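Local coordinates for protein glutathione s-transferase I (Zea mays, PDB 1AXD) that conjugates glutathione to electrophilic compounds as a glutathione S-transferase and detoxifies herbicides in maize, at residues V9-E23 with M197-M209. Residues are numbered along the deposited sequence; the frame is centred on the assembly and turned at random.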
ATOM      1  N   VAL A   9       5.435  19.140  -9.394  1.00 33.17           N
ATOM      2  CA  VAL A   9       5.756  19.292  -7.960  1.00 33.64           C
ATOM      3  C   VAL A   9       4.603  19.587  -7.028  1.00 33.63           C
ATOM      4  O   VAL A   9       4.774  19.504  -5.822  1.00 32.29           O
ATOM      5  CB  VAL A   9       6.845  20.377  -7.715  1.00 31.41           C
ATOM      6  CG1 VAL A   9       8.067  20.135  -8.614  1.00 29.91           C
ATOM      7  CG2 VAL A   9       6.267  21.779  -7.943  1.00 32.23           C
ATOM      8  N   MET A  10       3.442  19.934  -7.562  1.00 37.33           N
ATOM      9  CA  MET A  10       2.302  20.238  -6.708  1.00 42.95           C
ATOM     10  C   MET A  10       1.584  19.029  -6.181  1.00 41.06           C
ATOM     11  O   MET A  10       0.689  19.176  -5.362  1.00 43.22           O
ATOM     12  CB  MET A  10       1.340  21.174  -7.432  1.00 49.66           C
ATOM     13  CG  MET A  10       0.842  20.648  -8.749  1.00 56.81           C
ATOM     14  SD  MET A  10       0.124  21.973  -9.707  1.00 68.21           S
ATOM     15  CE  MET A  10       1.552  22.545 -10.521  1.00 62.06           C
ATOM     16  N   SER A  11       1.969  17.843  -6.638  1.00 37.89           N
ATOM     17  CA  SER A  11       1.340  16.612  -6.183  1.00 32.01           C
ATOM     18  C   SER A  11       2.057  16.065  -5.003  1.00 30.86           C
ATOM     19  O   SER A  11       3.273  15.917  -5.065  1.00 33.25           O
ATOM     20  CB  SER A  11       1.338  15.594  -7.311  1.00 27.19           C
ATOM     21  OG  SER A  11       1.232  14.281  -6.797  1.00 31.94           O
ATOM     22  N   TRP A  12       1.343  15.756  -3.926  1.00 27.35           N
ATOM     23  CA  TRP A  12       2.023  15.208  -2.764  1.00 27.25           C
ATOM     24  C   TRP A  12       2.471  13.772  -2.949  1.00 27.30           C
ATOM     25  O   TRP A  12       3.156  13.242  -2.090  1.00 32.11           O
ATOM     26  CB  TRP A  12       1.242  15.433  -1.456  1.00 29.44           C
ATOM     27  CG  TRP A  12      -0.148  14.935  -1.413  1.00 33.03           C
ATOM     28  CD1 TRP A  12      -0.552  13.634  -1.332  1.00 35.80           C
ATOM     29  CD2 TRP A  12      -1.338  15.728  -1.413  1.00 34.21           C
ATOM     30  NE1 TRP A  12      -1.924  13.569  -1.284  1.00 38.23           N
ATOM     31  CE2 TRP A  12      -2.434  14.840  -1.333  1.00 33.87           C
ATOM     32  CE3 TRP A  12      -1.588  17.105  -1.474  1.00 39.29           C
ATOM     33  CZ2 TRP A  12      -3.764  15.284  -1.312  1.00 32.25           C
ATOM     34  CZ3 TRP A  12      -2.919  17.547  -1.452  1.00 39.44           C
ATOM     35  CH2 TRP A  12      -3.984  16.636  -1.372  1.00 32.20           C
ATOM     36  N   ASN A  13       2.159  13.171  -4.092  1.00 27.01           N
ATOM     37  CA  ASN A  13       2.596  11.809  -4.363  1.00 21.90           C
ATOM     38  C   ASN A  13       3.953  11.834  -4.968  1.00 19.85           C
ATOM     39  O   ASN A  13       4.748  10.954  -4.700  1.00 23.35           O
ATOM     40  CB  ASN A  13       1.603  11.074  -5.258  1.00 23.13           C
ATOM     41  CG  ASN A  13       0.349  10.669  -4.510  1.00 25.46           C
ATOM     42  OD1 ASN A  13      -0.717  11.182  -4.767  1.00 32.49           O
ATOM     43  ND2 ASN A  13       0.492   9.780  -3.543  1.00 23.27           N
ATOM     44  N   LEU A  14       4.252  12.872  -5.729  1.00 20.35           N
ATOM     45  CA  LEU A  14       5.559  13.008  -6.352  1.00 22.13           C
ATOM     46  C   LEU A  14       6.526  13.514  -5.356  1.00 24.28           C
ATOM     47  O   LEU A  14       7.713  13.212  -5.460  1.00 28.77           O
ATOM     48  CB  LEU A  14       5.495  13.986  -7.512  1.00 22.92           C
ATOM     49  CG  LEU A  14       4.138  14.023  -8.181  1.00 29.07           C
ATOM     50  CD1 LEU A  14       4.177  15.000  -9.303  1.00 41.65           C
ATOM     51  CD2 LEU A  14       3.762  12.671  -8.715  1.00 35.31           C
ATOM     52  N   THR A  15       6.055  14.320  -4.407  1.00 24.42           N
ATOM     53  CA  THR A  15       6.946  14.841  -3.388  1.00 22.28           C
ATOM     54  C   THR A  15       7.248  13.782  -2.366  1.00 17.76           C
ATOM     55  O   THR A  15       8.206  13.915  -1.639  1.00 21.69           O
ATOM     56  CB  THR A  15       6.442  16.177  -2.788  1.00 22.43           C
ATOM     57  OG1 THR A  15       5.094  16.040  -2.322  1.00 34.00           O
ATOM     58  CG2 THR A  15       6.468  17.261  -3.872  1.00 22.72           C
ATOM     59  N   ARG A  16       6.481  12.702  -2.345  1.00 17.95           N
ATOM     60  CA  ARG A  16       6.778  11.603  -1.429  1.00 20.25           C
ATOM     61  C   ARG A  16       8.063  10.980  -1.992  1.00 21.34           C
ATOM     62  O   ARG A  16       8.967  10.677  -1.237  1.00 22.09           O
ATOM     63  CB  ARG A  16       5.630  10.576  -1.410  1.00 15.98           C
ATOM     64  CG  ARG A  16       5.808   9.465  -0.380  1.00 19.79           C
ATOM     65  CD  ARG A  16       4.576   8.593  -0.215  1.00 16.76           C
ATOM     66  NE  ARG A  16       3.390   9.330   0.230  1.00 22.36           N
ATOM     67  CZ  ARG A  16       2.268   9.435  -0.480  1.00 23.28           C
ATOM     68  NH1 ARG A  16       2.172   8.859  -1.667  1.00 26.02           N
ATOM     69  NH2 ARG A  16       1.230  10.097   0.001  1.00 26.73           N
ATOM     70  N   CYS A  17       8.147  10.876  -3.318  1.00 23.05           N
ATOM     71  CA  CYS A  17       9.307  10.334  -4.012  1.00 20.24           C
ATOM     72  C   CYS A  17      10.467  11.262  -3.869  1.00 22.41           C
ATOM     73  O   CYS A  17      11.579  10.792  -3.685  1.00 27.52           O
ATOM     74  CB  CYS A  17       9.008  10.172  -5.503  1.00 17.36           C
ATOM     75  SG  CYS A  17       7.610   9.134  -5.881  1.00 24.35           S
ATOM     76  N   ALA A  18      10.233  12.570  -4.003  1.00 20.10           N
ATOM     77  CA  ALA A  18      11.303  13.560  -3.880  1.00 16.14           C
ATOM     78  C   ALA A  18      11.912  13.517  -2.529  1.00 19.26           C
ATOM     79  O   ALA A  18      13.107  13.697  -2.419  1.00 27.77           O
ATOM     80  CB  ALA A  18      10.785  14.966  -4.220  1.00 18.45           C
ATOM     81  N   THR A  19      11.122  13.220  -1.501  1.00 17.59           N
ATOM     82  CA  THR A  19      11.639  13.145  -0.138  1.00 18.41           C
ATOM     83  C   THR A  19      12.662  12.043  -0.003  1.00 23.35           C
ATOM     84  O   THR A  19      13.725  12.278   0.541  1.00 29.56           O
ATOM     85  CB  THR A  19      10.523  12.854   0.872  1.00 18.42           C
ATOM     86  OG1 THR A  19       9.443  13.764   0.662  1.00 18.10           O
ATOM     87  CG2 THR A  19      11.050  13.014   2.318  1.00 11.01           C
ATOM     88  N   ALA A  20      12.335  10.844  -0.478  1.00 23.27           N
ATOM     89  CA  ALA A  20      13.239   9.704  -0.384  1.00 22.81           C
ATOM     90  C   ALA A  20      14.467   9.868  -1.258  1.00 24.42           C
ATOM     91  O   ALA A  20      15.552   9.475  -0.850  1.00 23.80           O
ATOM     92  CB  ALA A  20      12.477   8.407  -0.715  1.00 14.47           C
ATOM     93  N   LEU A  21      14.304  10.460  -2.436  1.00 21.59           N
ATOM     94  CA  LEU A  21      15.418  10.650  -3.343  1.00 21.16           C
ATOM     95  C   LEU A  21      16.379  11.618  -2.745  1.00 26.91           C
ATOM     96  O   LEU A  21      17.578  11.396  -2.810  1.00 26.93           O
ATOM     97  CB  LEU A  21      14.897  11.127  -4.695  1.00 22.06           C
ATOM     98  CG  LEU A  21      14.127  10.058  -5.500  1.00 22.73           C
ATOM     99  CD1 LEU A  21      13.185  10.699  -6.538  1.00 23.14           C
ATOM    100  CD2 LEU A  21      15.101   9.106  -6.200  1.00 15.18           C
ATOM    101  N   GLU A  22      15.856  12.658  -2.103  1.00 31.58           N
ATOM    102  CA  GLU A  22      16.684  13.670  -1.453  1.00 31.97           C
ATOM    103  C   GLU A  22      17.437  13.101  -0.273  1.00 34.38           C
ATOM    104  O   GLU A  22      18.561  13.502  -0.030  1.00 40.31           O
ATOM    105  CB  GLU A  22      15.819  14.841  -0.974  1.00 28.89           C
ATOM    106  CG  GLU A  22      15.253  15.725  -2.081  1.00 35.23           C
ATOM    107  CD  GLU A  22      16.320  16.498  -2.846  1.00 38.53           C
ATOM    108  OE1 GLU A  22      17.436  16.661  -2.318  1.00 45.04           O
ATOM    109  OE2 GLU A  22      16.044  16.963  -3.973  1.00 38.85           O
ATOM    110  N   GLU A  23      16.811  12.190   0.461  1.00 35.96           N
ATOM    111  CA  GLU A  23      17.408  11.579   1.640  1.00 35.56           C
ATOM    112  C   GLU A  23      18.444  10.525   1.278  1.00 37.13           C
ATOM    113  O   GLU A  23      19.458  10.420   1.953  1.00 38.33           O
ATOM    114  CB  GLU A  23      16.299  10.983   2.513  1.00 32.06           C
ATOM    115  CG  GLU A  23      16.748  10.475   3.870  1.00 41.04           C
ATOM    116  CD  GLU A  23      17.206  11.576   4.822  1.00 43.10           C
ATOM    117  OE1 GLU A  23      16.475  12.576   4.998  1.00 44.89           O
ATOM    118  OE2 GLU A  23      18.292  11.426   5.416  1.00 45.30           O
ATOM    119  N   MET A 197      11.318  17.850  10.323  1.00 32.24           N
ATOM    120  CA  MET A 197      11.329  19.139   9.653  1.00 34.90           C
ATOM    121  C   MET A 197      12.671  19.808   9.619  1.00 40.56           C
ATOM    122  O   MET A 197      12.857  20.738   8.844  1.00 41.86           O
ATOM    123  CB  MET A 197      10.291  20.055  10.269  1.00 33.74           C
ATOM    124  CG  MET A 197       9.123  20.307   9.369  1.00 40.62           C
ATOM    125  SD  MET A 197       7.866  21.262  10.210  1.00 52.89           S
ATOM    126  CE  MET A 197       8.335  22.925   9.782  1.00 52.15           C
ATOM    127  N   GLU A 198      13.602  19.347  10.445  1.00 44.43           N
ATOM    128  CA  GLU A 198      14.944  19.913  10.466  1.00 47.16           C
ATOM    129  C   GLU A 198      15.772  19.388   9.317  1.00 45.31           C
ATOM    130  O   GLU A 198      16.622  20.106   8.811  1.00 48.02           O
ATOM    131  CB  GLU A 198      15.650  19.554  11.772  1.00 52.78           C
ATOM    132  CG  GLU A 198      14.954  20.044  13.025  1.00 62.01           C
ATOM    133  CD  GLU A 198      15.723  19.710  14.297  1.00 66.89           C
ATOM    134  OE1 GLU A 198      16.700  18.925  14.240  1.00 68.08           O
ATOM    135  OE2 GLU A 198      15.341  20.238  15.364  1.00 73.71           O
ATOM    136  N   ARG A 199      15.524  18.147   8.910  1.00 41.26           N
ATOM    137  CA  ARG A 199      16.293  17.519   7.842  1.00 39.35           C
ATOM    138  C   ARG A 199      16.302  18.294   6.560  1.00 39.20           C
ATOM    139  O   ARG A 199      15.258  18.750   6.119  1.00 41.24           O
ATOM    140  CB  ARG A 199      15.787  16.101   7.570  1.00 39.12           C
ATOM    141  CG  ARG A 199      15.531  15.260   8.805  1.00 39.04           C
ATOM    142  CD  ARG A 199      15.221  13.823   8.423  1.00 40.68           C
ATOM    143  NE  ARG A 199      16.408  13.146   7.910  1.00 42.94           N
ATOM    144  CZ  ARG A 199      17.410  12.714   8.672  1.00 43.37           C
ATOM    145  NH1 ARG A 199      17.370  12.880   9.988  1.00 45.39           N
ATOM    146  NH2 ARG A 199      18.461  12.132   8.117  1.00 42.65           N
ATOM    147  N   PRO A 200      17.480  18.460   5.943  1.00 36.47           N
ATOM    148  CA  PRO A 200      17.636  19.187   4.684  1.00 36.40           C
ATOM    149  C   PRO A 200      16.769  18.633   3.588  1.00 36.62           C
ATOM    150  O   PRO A 200      16.217  19.409   2.823  1.00 39.83           O
ATOM    151  CB  PRO A 200      19.117  19.005   4.379  1.00 36.50           C
ATOM    152  CG  PRO A 200      19.720  19.039   5.742  1.00 38.59           C
ATOM    153  CD  PRO A 200      18.796  18.124   6.512  1.00 38.34           C
ATOM    154  N   SER A 201      16.625  17.311   3.518  1.00 34.69           N
ATOM    155  CA  SER A 201      15.793  16.680   2.495  1.00 32.64           C
ATOM    156  C   SER A 201      14.382  17.198   2.574  1.00 31.69           C
ATOM    157  O   SER A 201      13.794  17.501   1.547  1.00 28.93           O
ATOM    158  CB  SER A 201      15.786  15.173   2.698  1.00 32.08           C
ATOM    159  OG  SER A 201      15.294  14.850   3.988  1.00 31.04           O
ATOM    160  N   VAL A 202      13.864  17.309   3.795  1.00 31.71           N
ATOM    161  CA  VAL A 202      12.511  17.794   4.060  1.00 33.71           C
ATOM    162  C   VAL A 202      12.368  19.263   3.713  1.00 35.36           C
ATOM    163  O   VAL A 202      11.358  19.652   3.143  1.00 32.47           O
ATOM    164  CB  VAL A 202      12.146  17.569   5.545  1.00 32.88           C
ATOM    165  CG1 VAL A 202      10.742  18.105   5.856  1.00 33.27           C
ATOM    166  CG2 VAL A 202      12.245  16.065   5.885  1.00 32.67           C
ATOM    167  N   GLN A 203      13.381  20.061   4.040  1.00 40.82           N
ATOM    168  CA  GLN A 203      13.374  21.494   3.748  1.00 44.02           C
ATOM    169  C   GLN A 203      13.363  21.739   2.256  1.00 43.64           C
ATOM    170  O   GLN A 203      12.685  22.646   1.805  1.00 45.77           O
ATOM    171  CB  GLN A 203      14.589  22.167   4.387  1.00 48.14           C
ATOM    172  CG  GLN A 203      14.612  22.093   5.904  1.00 57.22           C
ATOM    173  CD  GLN A 203      15.926  22.580   6.502  1.00 65.90           C
ATOM    174  OE1 GLN A 203      16.955  22.606   5.839  1.00 70.73           O
ATOM    175  NE2 GLN A 203      15.889  22.955   7.773  1.00 68.89           N
ATOM    176  N   LYS A 204      14.105  20.935   1.501  1.00 43.16           N
ATOM    177  CA  LYS A 204      14.155  21.058   0.046  1.00 39.44           C
ATOM    178  C   LYS A 204      12.803  20.723  -0.515  1.00 37.11           C
ATOM    179  O   LYS A 204      12.281  21.484  -1.314  1.00 33.72           O
ATOM    180  CB  LYS A 204      15.234  20.121  -0.516  1.00 41.47           C
ATOM    181  CG  LYS A 204      15.139  19.801  -2.011  1.00 49.76           C
ATOM    182  CD  LYS A 204      15.269  21.025  -2.905  1.00 57.00           C
ATOM    183  CE  LYS A 204      15.339  20.620  -4.377  1.00 61.47           C
ATOM    184  NZ  LYS A 204      15.336  21.798  -5.297  1.00 63.68           N
ATOM    185  N   VAL A 205      12.225  19.612  -0.066  1.00 37.00           N
ATOM    186  CA  VAL A 205      10.911  19.180  -0.526  1.00 36.95           C
ATOM    187  C   VAL A 205       9.905  20.246  -0.248  1.00 36.22           C
ATOM    188  O   VAL A 205       9.116  20.562  -1.115  1.00 37.88           O
ATOM    189  CB  VAL A 205      10.485  17.859   0.157  1.00 37.95           C
ATOM    190  CG1 VAL A 205       9.043  17.476  -0.232  1.00 33.22           C
ATOM    191  CG2 VAL A 205      11.448  16.734  -0.258  1.00 43.66           C
ATOM    192  N   ALA A 206       9.947  20.815   0.946  1.00 34.72           N
ATOM    193  CA  ALA A 206       9.029  21.866   1.313  1.00 31.51           C
ATOM    194  C   ALA A 206       9.240  23.039   0.387  1.00 35.52           C
ATOM    195  O   ALA A 206       8.294  23.749   0.104  1.00 37.44           O
ATOM    196  CB  ALA A 206       9.259  22.255   2.777  1.00 30.89           C
ATOM    197  N   ALA A 207      10.470  23.235  -0.087  1.00 37.40           N
ATOM    198  CA  ALA A 207      10.793  24.333  -0.995  1.00 37.45           C
ATOM    199  C   ALA A 207      10.252  24.092  -2.363  1.00 41.66           C
ATOM    200  O   ALA A 207       9.978  25.045  -3.066  1.00 46.38           O
ATOM    201  CB  ALA A 207      12.311  24.555  -1.048  1.00 31.47           C
ATOM    202  N   LEU A 208      10.136  22.830  -2.763  1.00 43.61           N
ATOM    203  CA  LEU A 208       9.623  22.492  -4.085  1.00 44.40           C
ATOM    204  C   LEU A 208       8.176  22.865  -4.252  1.00 49.54           C
ATOM    205  O   LEU A 208       7.706  22.926  -5.379  1.00 53.18           O
ATOM    206  CB  LEU A 208       9.803  20.997  -4.370  1.00 38.19           C
ATOM    207  CG  LEU A 208      11.227  20.440  -4.363  1.00 35.67           C
ATOM    208  CD1 LEU A 208      11.214  18.941  -4.706  1.00 35.20           C
ATOM    209  CD2 LEU A 208      12.077  21.212  -5.367  1.00 33.72           C
ATOM    210  N   MET A 209       7.475  23.118  -3.152  1.00 53.15           N
ATOM    211  CA  MET A 209       6.066  23.476  -3.214  1.00 61.49           C
ATOM    212  C   MET A 209       5.839  24.982  -3.076  1.00 65.99           C
ATOM    213  O   MET A 209       5.950  25.514  -1.951  1.00 69.29           O
ATOM    214  CB  MET A 209       5.290  22.694  -2.147  1.00 61.38           C
ATOM    215  CG  MET A 209       5.463  21.186  -2.266  1.00 63.03           C
ATOM    216  SD  MET A 209       4.518  20.225  -1.061  1.00 63.27           S
ATOM    217  CE  MET A 209       5.785  19.757   0.064  1.00 63.97           C
ATOM    218  OXT MET A 209       5.559  25.634  -4.108  1.00 70.21           O
TER
HETATM  219  O   HOH W   1      18.292  14.974   5.005  1.00 29.14           O
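Helix 14-23 and the C-terminal helix 200-208 pack roughly antiparallel, with their N-to-C directions 143° apart and their axes 8.6 Å at closest approach; the backbones come nearest at Glu-22 and Ser-201, whose CA atoms lie 5.0 Å apart. At this end Arg-199, the N-cap residue of the C-terminal helix, grips the Glu-23 carboxylate side-on: NE donates to OE1 almost straight and NH2 to OE2 at 2.8 Å. Both oxygens lie near the guanidinium plane, but the carboxylate is turned 46° against it. The Ser-201 hydroxyl gives OE1 a second bond, OG to Glu-23 OE1 2.8 Å, from the face opposite Arg-199 NE, and a water joins OE1 to the backbone N of Ser-201. A bend at chi2 (68°) brings the Glu-23 carboxylate round to these donors. Beside it, CB of Glu-22 rests on CB of Ser-201 at 3.7 Å; its carboxylate lies across CG of Lys-204, while OE2 is hydrogen-bonded to Tyr-28. This is an interdomain contact of the glutathione S-transferase fold: the first helix of the thioredoxin-like N-terminal domain meets the last helix of the all-helical C-terminal region, and Ser-11, just ahead of helix 14-23, is hydrogen-bonded through OG to the modified side chain of the bound lactoylglutathione. Val-205 is a knob in the hole formed by Thr-15, Ala-18, Thr-19 and Glu-22: CG2 presses on Thr-19 CA at 3.6 Å, and CG1, anti to the backbone N, reaches CB of Thr-15. The Thr-19 hydroxyl lies against both Val-205 methyls and donates back to Thr-15 O, 2.6 Å from OG1. One turn on, Leu-208 CD1 touches Ala-18 CB at 4.0 Å, and beyond it CG2 of Val-9 meets the carbonyl O of Leu-208.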